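Local structure of myosin-17 (Arabidopsis thaliana, 7KFL) at residues Phe243-Ser248 with Asp379-Ile384; Phe249-Leu254 with Asp297-Ile302. The protein is a plant class XI myosin, an actin-based motor whose globular tail, the cargo-binding domain described here, probably recruits the cargo it carries. All coordinates share one frame; numbering follows the deposited sequence.

Contact 1 of 2, residues Phe243-Ser248 with Asp379-Ile384; sequences FTQIFS and DDDSSI
Gln-245 NE2 donates to the carbonyl oxygen of Ser-383 at 2.7 Å, with an N-H...O angle of 164°. The acceptor lies nearly in the Gln-245 amide plane, whereas the donor stands above the Ser-383 carbonyl plane, 40° out of it. The same Gln-245 NE2 makes a weak hydrogen bond to Asp-381 OD2 at 3.1 Å, the amide and carboxylate planes being 71° apart. An extended chain beyond CG carries the Gln-245 amide from the helix to the loop.

One turn further on, Ser-248 OG accepts from the backbone N of Asp-381 at 3.0 Å, and this hydroxyl also packs against Asp-380 CA at 3.3 Å. Within the loop, Asp-381 OD1 receives two donors from Ser-383. Ser-383 OG donates to the syn lone pair of Asp-381 OD1 at 2.6 Å. Ser-383 N meets the same Asp-381 OD1 from above the carboxylate plane at 3.2 Å, which makes an Asx turn.

Outward from these bonds, Arg-171 of helix 150-186 donates to Gln-245 OE1, and Ile-246 packs on that helix through Leu-174 and Ile-178.

Both ends of the Gln-245 amide are therefore engaged, and its donor end reads a backbone carbonyl as well as a carboxylate. With 236 Å² buried and almost no apolar contact, polar groups of helix 236-260 hold this irregular segment, whose Asx turn engages Asp-381 OD1 and probably helps turn OD2 toward Gln-245.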
# COMPACT_ATOMS: atom_id res chain seq x y z
N PHE A 243 -1.75 2.60 1.67
CA PHE A 243 -3.23 2.71 1.73
C PHE A 243 -3.80 2.96 0.33
O PHE A 243 -4.85 2.37 0.02
CB PHE A 243 -3.65 3.75 2.78
CG PHE A 243 -3.51 3.26 4.19
CD1 PHE A 243 -4.27 2.19 4.65
CD2 PHE A 243 -2.59 3.83 5.06
CE1 PHE A 243 -4.13 1.72 5.95
CE2 PHE A 243 -2.45 3.36 6.36
CZ PHE A 243 -3.22 2.31 6.80
N THR A 244 -3.11 3.76 -0.49
CA THR A 244 -3.46 4.01 -1.91
C THR A 244 -3.46 2.68 -2.67
O THR A 244 -4.42 2.43 -3.42
CB THR A 244 -2.53 5.04 -2.57
OG1 THR A 244 -2.59 6.25 -1.81
CG2 THR A 244 -2.90 5.34 -4.00
N GLN A 245 -2.44 1.85 -2.46
CA GLN A 245 -2.31 0.50 -3.09
C GLN A 245 -3.37 -0.45 -2.53
O GLN A 245 -3.80 -1.35 -3.27
CB GLN A 245 -0.90 -0.06 -2.89
CG GLN A 245 0.16 0.66 -3.72
CD GLN A 245 1.40 -0.18 -3.96
OE1 GLN A 245 1.80 -0.98 -3.11
NE2 GLN A 245 2.01 0.01 -5.11
N ILE A 246 -3.78 -0.26 -1.27
CA ILE A 246 -4.79 -1.13 -0.58
C ILE A 246 -6.20 -0.76 -1.07
O ILE A 246 -7.01 -1.68 -1.26
CB ILE A 246 -4.66 -1.01 0.95
CG1 ILE A 246 -3.39 -1.71 1.45
CG2 ILE A 246 -5.90 -1.54 1.66
CD1 ILE A 246 -3.50 -3.22 1.50
N PHE A 247 -6.49 0.53 -1.25
CA PHE A 247 -7.79 1.03 -1.77
C PHE A 247 -7.94 0.60 -3.24
O PHE A 247 -9.07 0.27 -3.65
CB PHE A 247 -7.95 2.53 -1.55
CG PHE A 247 -8.61 2.90 -0.25
CD1 PHE A 247 -8.04 2.52 0.96
CD2 PHE A 247 -9.79 3.62 -0.22
CE1 PHE A 247 -8.65 2.85 2.17
CE2 PHE A 247 -10.39 3.96 0.98
CZ PHE A 247 -9.82 3.57 2.17
N SER A 248 -6.83 0.60 -3.98
CA SER A 248 -6.70 -0.03 -5.32
C SER A 248 -7.25 -1.46 -5.27
O SER A 248 -8.13 -1.79 -6.09
CB SER A 248 -5.27 0.00 -5.81
OG SER A 248 -4.94 -1.18 -6.52
N ASP A 379 -7.24 -4.86 -12.23
CA ASP A 379 -6.11 -5.48 -11.47
C ASP A 379 -5.58 -4.44 -10.49
O ASP A 379 -5.51 -3.25 -10.86
CB ASP A 379 -5.02 -5.99 -12.42
CG ASP A 379 -4.33 -7.25 -11.93
OD1 ASP A 379 -4.39 -7.52 -10.71
OD2 ASP A 379 -3.74 -7.95 -12.78
N ASP A 380 -5.24 -4.87 -9.27
CA ASP A 380 -4.71 -4.00 -8.19
C ASP A 380 -3.26 -3.61 -8.53
O ASP A 380 -2.70 -4.19 -9.48
CB ASP A 380 -4.80 -4.67 -6.82
CG ASP A 380 -4.08 -6.01 -6.72
OD1 ASP A 380 -3.00 -6.15 -7.33
OD2 ASP A 380 -4.61 -6.90 -6.02
N ASP A 381 -2.70 -2.68 -7.77
CA ASP A 381 -1.29 -2.23 -7.87
C ASP A 381 -0.46 -3.01 -6.84
O ASP A 381 -0.54 -2.67 -5.64
CB ASP A 381 -1.18 -0.72 -7.67
CG ASP A 381 0.20 -0.15 -7.94
OD1 ASP A 381 1.05 -0.90 -8.48
OD2 ASP A 381 0.42 1.04 -7.62
N SER A 382 0.29 -4.02 -7.29
CA SER A 382 1.19 -4.84 -6.44
C SER A 382 2.65 -4.46 -6.71
O SER A 382 3.55 -5.18 -6.23
CB SER A 382 0.96 -6.32 -6.66
OG SER A 382 1.64 -6.79 -7.81
N SER A 383 2.87 -3.36 -7.44
CA SER A 383 4.21 -2.79 -7.75
C SER A 383 4.78 -2.08 -6.52
O SER A 383 4.00 -1.79 -5.60
CB SER A 383 4.13 -1.84 -8.92
OG SER A 383 3.61 -0.59 -8.52
N ILE A 384 6.09 -1.83 -6.51
CA ILE A 384 6.77 -0.90 -5.55
C ILE A 384 6.59 0.51 -6.12
O ILE A 384 7.14 0.83 -7.17
CB ILE A 384 8.25 -1.29 -5.33
CG1 ILE A 384 8.40 -2.34 -4.23
CG2 ILE A 384 9.11 -0.07 -5.03
CD1 ILE A 384 7.54 -3.58 -4.40

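Contact 2 of 2, residues Phe249-Leu254 with Asp297-Ile302; sequences FINVQL and DELRHI
Asn-251 reaches from helix 236-260 into the turn that starts helix 300-309, and its OD1 accepts the one hydrogen bond across the contact, from the backbone N of Ile-302 at 3.1 Å. The N-H...O angle is 168°, and the donor is tilted 20° from the carbonyl plane of the amide. With CG anti to the backbone N (chi1 178°), the amide group projects toward the turn. Leu-299 occupies the N-cap position of helix 300-309, which places the bonded Ile-302 N-H in the first turn.

Close van der Waals contacts surround the same amide. Asn-251 CG lies 3.0 Å from Glu-298 O, and Asn-251 OD1 comes within 3.3 Å of His-301 CB. The Asn-251 and His-301 side chains cross at about a right angle; Asn-251 ND2 approaches the imidazole obliquely, 3.5 Å from His-301 CD2. Phe-255, one turn along helix 236-260, meets the His-301 ring edge-to-face.

Apolar contacts lie to both sides of Asn-251 in sequence. Ile-250 CG2 touches Leu-299 CD2 at 3.6 Å, the two side chains crossing obliquely. Leu-254 CB packs on Ile-302 CG1 at 3.7 Å, and CD1 of that isoleucine lies equally near. Leu-277 of helix 267-287 touches both Leu-299 and Ile-302, extending this apolar surface to a third helix.

The N-H groups of a helix's first turn have no i-4 carbonyl partner in the helix. Here the buried Asn-251 OD1 accepts from one of them, consistent with partial compensation of the helix dipole, while the leucines and isoleucines join the two helices through hydrophobic packing inside the DIL domain region.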
# COMPACT_ATOMS: atom_id res chain seq x y z
N PHE A 249 -6.77 -2.27 -4.32
CA PHE A 249 -7.20 -3.68 -4.09
C PHE A 249 -8.71 -3.73 -3.80
O PHE A 249 -9.41 -4.57 -4.40
CB PHE A 249 -6.38 -4.29 -2.95
CG PHE A 249 -6.89 -5.61 -2.42
CD1 PHE A 249 -6.68 -6.79 -3.12
CD2 PHE A 249 -7.58 -5.66 -1.22
CE1 PHE A 249 -7.15 -8.00 -2.62
CE2 PHE A 249 -8.04 -6.87 -0.72
CZ PHE A 249 -7.83 -8.04 -1.43
N ILE A 250 -9.20 -2.85 -2.92
CA ILE A 250 -10.65 -2.78 -2.54
C ILE A 250 -11.47 -2.46 -3.79
O ILE A 250 -12.46 -3.17 -4.05
CB ILE A 250 -10.88 -1.75 -1.41
CG1 ILE A 250 -10.39 -2.29 -0.06
CG2 ILE A 250 -12.34 -1.32 -1.35
CD1 ILE A 250 -10.23 -1.24 1.01
N ASN A 251 -11.05 -1.43 -4.54
CA ASN A 251 -11.72 -0.97 -5.79
C ASN A 251 -11.88 -2.14 -6.76
O ASN A 251 -12.95 -2.26 -7.36
CB ASN A 251 -10.93 0.16 -6.46
CG ASN A 251 -11.57 0.61 -7.75
OD1 ASN A 251 -12.63 1.23 -7.73
ND2 ASN A 251 -10.94 0.29 -8.87
N VAL A 252 -10.83 -2.96 -6.89
CA VAL A 252 -10.74 -4.12 -7.82
C VAL A 252 -11.74 -5.19 -7.37
O VAL A 252 -12.55 -5.63 -8.21
CB VAL A 252 -9.30 -4.66 -7.88
CG1 VAL A 252 -9.22 -6.05 -8.49
CG2 VAL A 252 -8.38 -3.70 -8.61
N GLN A 253 -11.68 -5.60 -6.10
CA GLN A 253 -12.50 -6.71 -5.53
C GLN A 253 -13.99 -6.40 -5.69
O GLN A 253 -14.74 -7.31 -6.10
CB GLN A 253 -12.12 -6.94 -4.07
CG GLN A 253 -10.73 -7.51 -3.88
CD GLN A 253 -10.59 -8.87 -4.52
OE1 GLN A 253 -11.43 -9.75 -4.35
NE2 GLN A 253 -9.53 -9.05 -5.29
N LEU A 254 -14.40 -5.16 -5.38
CA LEU A 254 -15.82 -4.73 -5.39
C LEU A 254 -16.31 -4.53 -6.83
O LEU A 254 -17.42 -5.00 -7.14
CB LEU A 254 -15.98 -3.44 -4.58
CG LEU A 254 -15.71 -3.57 -3.08
CD1 LEU A 254 -15.85 -2.22 -2.39
CD2 LEU A 254 -16.64 -4.60 -2.44
N ASP A 297 -9.69 8.36 -4.28
CA ASP A 297 -9.76 8.47 -5.76
C ASP A 297 -9.44 7.12 -6.43
O ASP A 297 -9.74 6.98 -7.62
CB ASP A 297 -8.83 9.58 -6.28
CG ASP A 297 -9.35 10.98 -6.01
OD1 ASP A 297 -10.60 11.15 -5.96
OD2 ASP A 297 -8.52 11.90 -5.85
N GLU A 298 -8.87 6.17 -5.69
CA GLU A 298 -8.60 4.79 -6.20
C GLU A 298 -9.91 4.01 -6.34
O GLU A 298 -9.92 3.03 -7.11
CB GLU A 298 -7.61 4.07 -5.29
CG GLU A 298 -6.18 4.52 -5.51
CD GLU A 298 -5.67 4.27 -6.91
OE1 GLU A 298 -5.70 3.09 -7.34
OE2 GLU A 298 -5.28 5.24 -7.59
N LEU A 299 -10.97 4.42 -5.63
CA LEU A 299 -12.31 3.77 -5.66
C LEU A 299 -13.19 4.39 -6.76
O LEU A 299 -14.40 4.06 -6.80
CB LEU A 299 -12.99 3.94 -4.29
CG LEU A 299 -12.30 3.25 -3.11
CD1 LEU A 299 -13.00 3.61 -1.81
CD2 LEU A 299 -12.27 1.74 -3.29
N ARG A 300 -12.62 5.23 -7.63
CA ARG A 300 -13.37 6.01 -8.66
C ARG A 300 -14.20 5.06 -9.54
O ARG A 300 -15.30 5.48 -9.95
CB ARG A 300 -12.42 6.88 -9.50
CG ARG A 300 -11.34 6.12 -10.25
CD ARG A 300 -10.26 7.05 -10.78
NE ARG A 300 -9.10 6.33 -11.28
CZ ARG A 300 -8.58 6.42 -12.51
NH1 ARG A 300 -9.11 7.24 -13.41
NH2 ARG A 300 -7.52 5.70 -12.84
N HIS A 301 -13.72 3.84 -9.82
CA HIS A 301 -14.44 2.81 -10.61
C HIS A 301 -15.70 2.36 -9.86
O HIS A 301 -16.81 2.55 -10.40
CB HIS A 301 -13.57 1.58 -10.90
CG HIS A 301 -12.46 1.81 -11.88
ND1 HIS A 301 -12.59 1.50 -13.22
CD2 HIS A 301 -11.21 2.28 -11.72
CE1 HIS A 301 -11.47 1.78 -13.85
NE2 HIS A 301 -10.60 2.26 -12.95
N ILE A 302 -15.53 1.78 -8.67
CA ILE A 302 -16.65 1.20 -7.86
C ILE A 302 -17.64 2.32 -7.51
O ILE A 302 -18.86 2.06 -7.60
CB ILE A 302 -16.14 0.44 -6.61
CG1 ILE A 302 -17.29 -0.22 -5.84
CG2 ILE A 302 -15.32 1.34 -5.69
CD1 ILE A 302 -18.10 -1.21 -6.65

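Overall arrangement
Both contacts use helix 236-260, on consecutive segments: 243-248 holds the irregular segment 379-384, and 249-254 receives the start of helix 300-309. Their centres are about 10 Å apart, and they touch directly, with Val-252 CG2 3.4 Å from Asp-380 N and Glu-298 CG 3.4 Å from Thr-244 O. Contact 1 is partly buried and relies on several polar bonds to a loop. Contact 2 is buried and combines one side-chain-to-backbone bond with apolar packing between helices. Distance from the chain centre does not follow burial: contact 1 is the nearer, about 6 Å between centres against about 14 Å for contact 2, yet only partly buried.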